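Local coordinates for DisA protein (Sorangium cellulosum, PDB 6CCA) that probably transfers methyl groups from S-adenosylmethionine to the alpha-carbon of polyketide intermediates on the disorazol assembly line, installing a gem-dimethyl group, at residues P43-V48 against H392-S397; D199-L204 against Q402-A407. All blocks are in the same frame, centred on the assembly; numbering follows the deposited sequence.

Contact 1 of 2, residues P43-V48 against H392-S397; sequences PGLSAV and HSDGTS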
ATOM      1  N   PRO A  43      13.072 -14.720  -0.760  1.00 19.41           N
ATOM      2  CA  PRO A  43      14.412 -14.241  -0.487  1.00 20.85           C
ATOM      3  C   PRO A  43      15.158 -15.182   0.497  1.00 19.98           C
ATOM      4  O   PRO A  43      14.566 -15.678   1.451  1.00 19.63           O
ATOM      5  CB  PRO A  43      14.185 -12.880   0.167  1.00 20.12           C
ATOM      6  CG  PRO A  43      12.781 -12.758   0.450  1.00 22.86           C
ATOM      7  CD  PRO A  43      12.039 -13.751  -0.401  1.00 21.12           C
ATOM      8  N   GLY A  44      16.452 -15.311   0.287  1.00 24.97           N
ATOM      9  CA  GLY A  44      17.294 -16.038   1.223  1.00 23.85           C
ATOM     10  C   GLY A  44      17.648 -15.268   2.495  1.00 27.16           C
ATOM     11  O   GLY A  44      17.329 -14.084   2.654  1.00 21.89           O
ATOM     12  N   LEU A  45      18.397 -15.929   3.385  1.00 22.82           N
ATOM     13  CA  LEU A  45      18.640 -15.374   4.698  1.00 26.45           C
ATOM     14  C   LEU A  45      19.399 -14.092   4.625  1.00 22.87           C
ATOM     15  O   LEU A  45      19.112 -13.169   5.382  1.00 26.87           O
ATOM     16  CB  LEU A  45      19.350 -16.413   5.615  1.00 30.09           C
ATOM     17  CG  LEU A  45      19.694 -16.007   7.072  1.00 34.53           C
ATOM     18  CD1 LEU A  45      18.528 -15.418   7.830  1.00 38.09           C
ATOM     19  CD2 LEU A  45      20.250 -17.222   7.857  1.00 38.99           C
ATOM     20  N   SER A  46      20.350 -13.986   3.722  1.00 25.14           N
ATOM     21  CA  SER A  46      21.198 -12.831   3.686  1.00 27.25           C
ATOM     22  C   SER A  46      20.374 -11.617   3.292  1.00 28.39           C
ATOM     23  O   SER A  46      20.552 -10.551   3.877  1.00 24.76           O
ATOM     24  CB  SER A  46      22.345 -12.969   2.700  1.00 31.78           C
ATOM     25  OG  SER A  46      23.135 -14.089   3.130  1.00 33.89           O
ATOM     26  N   ALA A  47      19.484 -11.786   2.332  1.00 21.99           N
ATOM     27  CA  ALA A  47      18.617 -10.651   1.925  1.00 23.64           C
ATOM     28  C   ALA A  47      17.661 -10.241   3.026  1.00 20.44           C
ATOM     29  O   ALA A  47      17.347  -9.060   3.161  1.00 19.86           O
ATOM     30  CB  ALA A  47      17.827 -11.004   0.666  1.00 22.02           C
ATOM     31  N   VAL A  48      17.158 -11.223   3.766  1.00 18.73           N
ATOM     32  CA  VAL A  48      16.207 -10.994   4.792  1.00 19.61           C
ATOM     33  C   VAL A  48      16.937 -10.257   5.918  1.00 20.11           C
ATOM     34  O   VAL A  48      16.418  -9.307   6.483  1.00 18.09           O
ATOM     35  CB  VAL A  48      15.575 -12.296   5.327  1.00 18.77           C
ATOM     36  CG1 VAL A  48      14.819 -12.041   6.623  1.00 19.93           C
ATOM     37  CG2 VAL A  48      14.623 -12.951   4.271  1.00 20.80           C
ATOM     38  N   HIS A 392       9.931 -13.300   5.825  1.00 18.14           N
ATOM     39  CA  HIS A 392      10.965 -12.336   6.153  1.00 17.97           C
ATOM     40  C   HIS A 392      11.318 -12.416   7.603  1.00 20.33           C
ATOM     41  O   HIS A 392      11.160 -11.464   8.375  1.00 18.84           O
ATOM     42  CB  HIS A 392      10.525 -10.902   5.784  1.00 19.32           C
ATOM     43  CG  HIS A 392      10.467 -10.686   4.313  1.00 17.11           C
ATOM     44  ND1 HIS A 392       9.349 -11.008   3.588  1.00 18.54           N
ATOM     45  CD2 HIS A 392      11.373 -10.239   3.430  1.00 18.00           C
ATOM     46  CE1 HIS A 392       9.579 -10.767   2.311  1.00 18.57           C
ATOM     47  NE2 HIS A 392      10.794 -10.291   2.190  1.00 17.15           N
ATOM     48  N   SER A 393      11.795 -13.595   8.009  1.00 21.89           N
ATOM     49  CA  SER A 393      12.105 -13.785   9.458  1.00 24.03           C
ATOM     50  C   SER A 393      13.470 -14.409   9.703  1.00 25.62           C
ATOM     51  O   SER A 393      13.985 -15.189   8.887  1.00 24.83           O
ATOM     52  CB  SER A 393      10.982 -14.576  10.170  1.00 30.52           C
ATOM     53  OG  SER A 393      10.772 -15.781   9.510  1.00 40.26           O
ATOM     54  N   ASP A 394      14.088 -13.954  10.783  1.00 27.80           N
ATOM     55  CA  ASP A 394      15.417 -14.411  11.148  1.00 35.62           C
ATOM     56  C   ASP A 394      15.408 -14.613  12.662  1.00 39.43           C
ATOM     57  O   ASP A 394      15.554 -13.630  13.436  1.00 32.25           O
ATOM     58  CB  ASP A 394      16.392 -13.327  10.814  1.00 35.29           C
ATOM     59  CG  ASP A 394      17.790 -13.609  11.331  1.00 42.52           C
ATOM     60  OD1 ASP A 394      18.147 -14.787  11.437  1.00 38.56           O
ATOM     61  OD2 ASP A 394      18.565 -12.655  11.587  1.00 36.78           O
ATOM     62  N   GLY A 395      15.153 -15.862  13.061  1.00 42.39           N
ATOM     63  CA  GLY A 395      14.948 -16.189  14.455  1.00 40.51           C
ATOM     64  C   GLY A 395      13.744 -15.501  15.062  1.00 40.31           C
ATOM     65  O   GLY A 395      12.618 -15.643  14.544  1.00 41.53           O
ATOM     66  N   THR A 396      13.950 -14.721  16.121  1.00 38.87           N
ATOM     67  CA  THR A 396      12.855 -13.981  16.724  1.00 40.57           C
ATOM     68  C   THR A 396      12.556 -12.677  15.974  1.00 38.55           C
ATOM     69  O   THR A 396      11.648 -11.989  16.362  1.00 41.24           O
ATOM     70  CB  THR A 396      13.125 -13.500  18.181  1.00 42.15           C
ATOM     71  OG1 THR A 396      14.441 -12.912  18.262  1.00 43.05           O
ATOM     72  CG2 THR A 396      12.917 -14.632  19.218  1.00 47.90           C
ATOM     73  N   SER A 397      13.319 -12.289  14.960  1.00 36.67           N
ATOM     74  CA  SER A 397      13.001 -11.013  14.306  1.00 32.64           C
ATOM     75  C   SER A 397      12.277 -11.301  13.021  1.00 27.17           C
ATOM     76  O   SER A 397      12.590 -12.278  12.337  1.00 27.15           O
ATOM     77  CB  SER A 397      14.263 -10.207  13.954  1.00 33.43           C
ATOM     78  OG  SER A 397      14.860  -9.691  15.117  1.00 39.65           O
TER

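Contact 2 of 2, residues D199-L204 against Q402-A407; sequences DHFNEL and QNVILA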
ATOM      1  N   ASP A 199      12.528  -0.725  -2.345  1.00 15.02           N
ATOM      2  CA  ASP A 199      13.219  -1.414  -3.423  1.00 15.88           C
ATOM      3  C   ASP A 199      13.268  -2.895  -3.202  1.00 14.95           C
ATOM      4  O   ASP A 199      13.107  -3.654  -4.151  1.00 17.49           O
ATOM      5  CB  ASP A 199      14.653  -0.872  -3.586  1.00 17.87           C
ATOM      6  CG  ASP A 199      14.686   0.526  -4.174  1.00 19.19           C
ATOM      7  OD1 ASP A 199      13.682   0.989  -4.746  1.00 20.23           O
ATOM      8  OD2 ASP A 199      15.767   1.134  -4.049  1.00 19.94           O
ATOM      9  N   HIS A 200      13.373  -3.340  -1.964  1.00 15.07           N
ATOM     10  CA  HIS A 200      13.382  -4.774  -1.667  1.00 14.64           C
ATOM     11  C   HIS A 200      12.077  -5.426  -2.167  1.00 14.60           C
ATOM     12  O   HIS A 200      12.065  -6.451  -2.886  1.00 15.73           O
ATOM     13  CB  HIS A 200      13.524  -4.994  -0.176  1.00 16.13           C
ATOM     14  CG  HIS A 200      13.301  -6.396   0.222  1.00 18.72           C
ATOM     15  ND1 HIS A 200      14.328  -7.305   0.343  1.00 20.08           N
ATOM     16  CD2 HIS A 200      12.166  -7.069   0.508  1.00 19.72           C
ATOM     17  CE1 HIS A 200      13.829  -8.478   0.723  1.00 20.98           C
ATOM     18  NE2 HIS A 200      12.523  -8.354   0.836  1.00 19.06           N
ATOM     19  N   PHE A 201      10.972  -4.843  -1.788  1.00 14.12           N
ATOM     20  CA  PHE A 201       9.675  -5.335  -2.247  1.00 14.19           C
ATOM     21  C   PHE A 201       9.397  -5.146  -3.747  1.00 12.74           C
ATOM     22  O   PHE A 201       8.781  -6.021  -4.342  1.00 13.39           O
ATOM     23  CB  PHE A 201       8.525  -4.903  -1.336  1.00 13.90           C
ATOM     24  CG  PHE A 201       8.678  -5.465   0.048  1.00 14.56           C
ATOM     25  CD1 PHE A 201       8.348  -6.764   0.331  1.00 14.57           C
ATOM     26  CD2 PHE A 201       9.225  -4.664   1.071  1.00 13.34           C
ATOM     27  CE1 PHE A 201       8.501  -7.240   1.629  1.00 13.19           C
ATOM     28  CE2 PHE A 201       9.443  -5.172   2.328  1.00 14.85           C
ATOM     29  CZ  PHE A 201       9.100  -6.488   2.573  1.00 14.34           C
ATOM     30  N   ASN A 202       9.856  -4.040  -4.328  1.00 14.27           N
ATOM     31  CA  ASN A 202       9.746  -3.816  -5.789  1.00 14.46           C
ATOM     32  C   ASN A 202      10.456  -4.933  -6.547  1.00 14.99           C
ATOM     33  O   ASN A 202       9.959  -5.501  -7.551  1.00 15.00           O
ATOM     34  CB  ASN A 202      10.344  -2.449  -6.174  1.00 14.23           C
ATOM     35  CG  ASN A 202       9.514  -1.263  -5.713  1.00 16.26           C
ATOM     36  OD1 ASN A 202       8.327  -1.379  -5.438  1.00 18.20           O
ATOM     37  ND2 ASN A 202      10.129  -0.083  -5.735  1.00 17.81           N
ATOM     38  N   GLU A 203      11.596  -5.335  -6.014  1.00 15.20           N
ATOM     39  CA  GLU A 203      12.400  -6.362  -6.641  1.00 17.54           C
ATOM     40  C   GLU A 203      11.774  -7.722  -6.507  1.00 15.80           C
ATOM     41  O   GLU A 203      11.837  -8.478  -7.476  1.00 15.07           O
ATOM     42  CB  GLU A 203      13.857  -6.349  -6.154  1.00 17.89           C
ATOM     43  CG  GLU A 203      14.599  -5.081  -6.595  1.00 22.23           C
ATOM     44  CD  GLU A 203      14.811  -4.940  -8.116  1.00 28.08           C
ATOM     45  OE1 GLU A 203      14.803  -5.932  -8.878  1.00 31.08           O
ATOM     46  OE2 GLU A 203      14.932  -3.784  -8.566  1.00 34.29           O
ATOM     47  N   LEU A 204      11.095  -7.980  -5.373  1.00 15.48           N
ATOM     48  CA  LEU A 204      10.342  -9.216  -5.217  1.00 16.32           C
ATOM     49  C   LEU A 204       9.170  -9.326  -6.157  1.00 14.44           C
ATOM     50  O   LEU A 204       8.890 -10.394  -6.668  1.00 14.57           O
ATOM     51  CB  LEU A 204       9.835  -9.447  -3.761  1.00 17.77           C
ATOM     52  CG  LEU A 204      10.830  -9.916  -2.737  1.00 20.43           C
ATOM     53  CD1 LEU A 204      10.113  -9.988  -1.402  1.00 19.09           C
ATOM     54  CD2 LEU A 204      11.357 -11.300  -3.183  1.00 21.10           C
ATOM     55  N   GLN A 402       5.418  -4.713   5.739  1.00 13.83           N
ATOM     56  CA  GLN A 402       5.135  -4.858   4.317  1.00 13.52           C
ATOM     57  C   GLN A 402       5.465  -6.271   3.872  1.00 14.62           C
ATOM     58  O   GLN A 402       6.354  -6.995   4.435  1.00 13.33           O
ATOM     59  CB  GLN A 402       6.022  -3.907   3.528  1.00 12.82           C
ATOM     60  CG  GLN A 402       5.776  -3.761   2.058  1.00 13.90           C
ATOM     61  CD  GLN A 402       6.512  -2.603   1.423  1.00 14.47           C
ATOM     62  OE1 GLN A 402       7.245  -1.856   2.070  1.00 17.22           O
ATOM     63  NE2 GLN A 402       6.368  -2.488   0.122  1.00 15.67           N
ATOM     64  N   ASN A 403       4.743  -6.704   2.859  1.00 14.08           N
ATOM     65  CA  ASN A 403       5.024  -8.011   2.244  1.00 14.22           C
ATOM     66  C   ASN A 403       4.595  -8.109   0.791  1.00 15.63           C
ATOM     67  O   ASN A 403       3.729  -7.295   0.336  1.00 14.51           O
ATOM     68  CB  ASN A 403       4.428  -9.139   3.097  1.00 15.24           C
ATOM     69  CG  ASN A 403       5.231 -10.448   2.955  1.00 16.24           C
ATOM     70  OD1 ASN A 403       6.269 -10.494   2.277  1.00 15.57           O
ATOM     71  ND2 ASN A 403       4.736 -11.508   3.593  1.00 17.45           N
ATOM     72  N   VAL A 404       5.219  -9.023   0.061  1.00 13.83           N
ATOM     73  CA  VAL A 404       4.679  -9.485  -1.219  1.00 15.27           C
ATOM     74  C   VAL A 404       3.949 -10.830  -0.978  1.00 16.51           C
ATOM     75  O   VAL A 404       4.449 -11.739  -0.262  1.00 17.56           O
ATOM     76  CB  VAL A 404       5.749  -9.570  -2.258  1.00 14.56           C
ATOM     77  CG1 VAL A 404       5.319 -10.407  -3.454  1.00 15.70           C
ATOM     78  CG2 VAL A 404       6.159  -8.174  -2.703  1.00 16.20           C
ATOM     79  N   ILE A 405       2.765 -10.931  -1.532  1.00 15.35           N
ATOM     80  CA  ILE A 405       1.849 -12.071  -1.359  1.00 15.36           C
ATOM     81  C   ILE A 405       1.480 -12.606  -2.719  1.00 15.66           C
ATOM     82  O   ILE A 405       1.061 -11.849  -3.571  1.00 15.10           O
ATOM     83  CB  ILE A 405       0.599 -11.730  -0.541  1.00 17.59           C
ATOM     84  CG1 ILE A 405       0.997 -11.081   0.816  1.00 19.33           C
ATOM     85  CG2 ILE A 405      -0.242 -12.993  -0.313  1.00 17.05           C
ATOM     86  CD1 ILE A 405       0.476  -9.719   0.977  1.00 26.03           C
ATOM     87  N   LEU A 406       1.720 -13.890  -2.940  1.00 13.69           N
ATOM     88  CA  LEU A 406       1.407 -14.593  -4.199  1.00 15.03           C
ATOM     89  C   LEU A 406       0.242 -15.549  -3.974  1.00 16.86           C
ATOM     90  O   LEU A 406       0.138 -16.161  -2.911  1.00 16.88           O
ATOM     91  CB  LEU A 406       2.603 -15.383  -4.715  1.00 15.83           C
ATOM     92  CG  LEU A 406       3.947 -14.617  -4.733  1.00 18.17           C
ATOM     93  CD1 LEU A 406       5.087 -15.534  -5.095  1.00 20.22           C
ATOM     94  CD2 LEU A 406       3.902 -13.498  -5.687  1.00 19.70           C
ATOM     95  N   ALA A 407      -0.654 -15.642  -4.939  1.00 15.06           N
ATOM     96  CA  ALA A 407      -1.809 -16.522  -4.802  1.00 16.10           C
ATOM     97  C   ALA A 407      -2.221 -17.050  -6.196  1.00 18.46           C
ATOM     98  O   ALA A 407      -2.104 -16.323  -7.190  1.00 17.52           O
ATOM     99  CB  ALA A 407      -2.932 -15.742  -4.232  1.00 16.88           C
TER
HETATM  100  O   HOH W   1       7.645  -1.506  -2.469  1.00 15.02           O

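Contact 1 of 2, residues P43-V48 against H392-S397
A tight beta hairpin, with Asp394 on its first arm and His392 just ahead of it, rests against the first turn of helix 45-52, where Val48 points at it and the end of the Leu45 side chain reaches it. Gly44 is the N-cap of that helix, and its carbonyl O accepts a hydrogen bond from the backbone N of Val48. The hairpin is closed by a type II' turn from Asp394 to Ser397: Asp394 N hydrogen-bonds Ser397 O (2.7 Å) and Ser397 N hydrogen-bonds Asp394 O (3.0 Å). Gly395 occupies the turn corner that needs a positive phi (62°).

Val48 makes the central contact. Its chi1 of 167° sets CG1 opposite the backbone N, which brings this methyl against the peptide joining His392 and Ser393, 3.7 Å from His392 C and equally 3.7 Å from Ser393 N. The other branch, CG2, leans to the imidazole, 4.3 Å from His392 CD2. The two backbones come closest here, with the CA atoms of Val48 and His392 5.6 Å apart.

Pro43, just ahead of the helix, adds a second contact to the imidazole: its CG lies 3.6 Å from His392 NE2, the two side chains crossing at about a right angle. That same nitrogen probably hydrogen-bonds His200.

Farther along the hairpin the packing becomes more exposed. Asp394 directs its carboxylate to helix 45-52, where OD1 forms a salt bridge with Arg49, and the Leu45 side chain lies across it, one methyl, CD1, 3.7 Å from Asp394 OD1.

Contact 2 of 2, residues D199-L204 against Q402-A407
Gln402 lays its side chain over the ring of Phe201, which reaches from helix 196-216 to the start of strand 402-409. With CG opposite the backbone N (chi1 -172°) and the chain extended beyond it, the glutamine runs past the phenylalanine in the opposite direction. Its CG makes a CH-pi contact over one ring face, 3.9 Å from the ring centroid, and the amide is stacked at 20° to the ring plane, with Gln402 CD 3.4 Å from Phe201 CD2. On the opposite face His200 comes in edge-on, its CD2 over the ring centre, so the phenyl ring lies between an imidazole edge and the glutamine side chain. Phe201 CZ also meets the backbone at Gln402 O. Gln402 NE2 is held by Asn335 OD1 and also donates to a water at 3.1 Å; this water lies 3.0 Å from Asn202 OD1, to which it can donate, though several acceptors compete for its protons.

At Asn403 the backbone continues the contact: Phe201 CE1 lies 3.6 Å from Asn403 CA, while the asparagine amide is held by Leu390 O and Ser372 OG. Asn403 OD1 folds back on its own chain in a weak hydrogen bond from Val404 N.

Val404 fills the next position with one methyl. Its CG2 sits 4.0 Å from Phe201 CD1 and likewise 4.0 Å from Leu204 CB, entering between residues one helical turn apart.

Helix and strand segments run nearly parallel, 7° apart, their axes approaching to 8.5 Å. This is helix-on-sheet packing of a class I methyltransferase fold: strand 402-409 is the antiparallel member, inserted between strand 330-337 and the short strands 384-385 and 387-389, of an otherwise largely parallel Rossmann-like sheet.

His392 ties contact 1 to contact 2, whose centres lie 14 Å apart. Its NE2 is 2.9 Å from His200 NE2, a probable hydrogen bond, and 3.7 Å from Leu204 CD1. The CE1 of the same ring packs 3.8 Å from Phe201 CE1 and 3.3 Å from Asn403 OD1. Helix 45-52, the hairpin, helix 196-216 and the antiparallel strand are thus joined around the His392 ring, the four segments alternating along the chain. On the far side of contact 2, Asn202 touches Thr238, in the glycine-rich loop after strand 226-231 that in class I methyltransferases typically binds S-adenosylmethionine; contact 1 lies farther out, toward the surface.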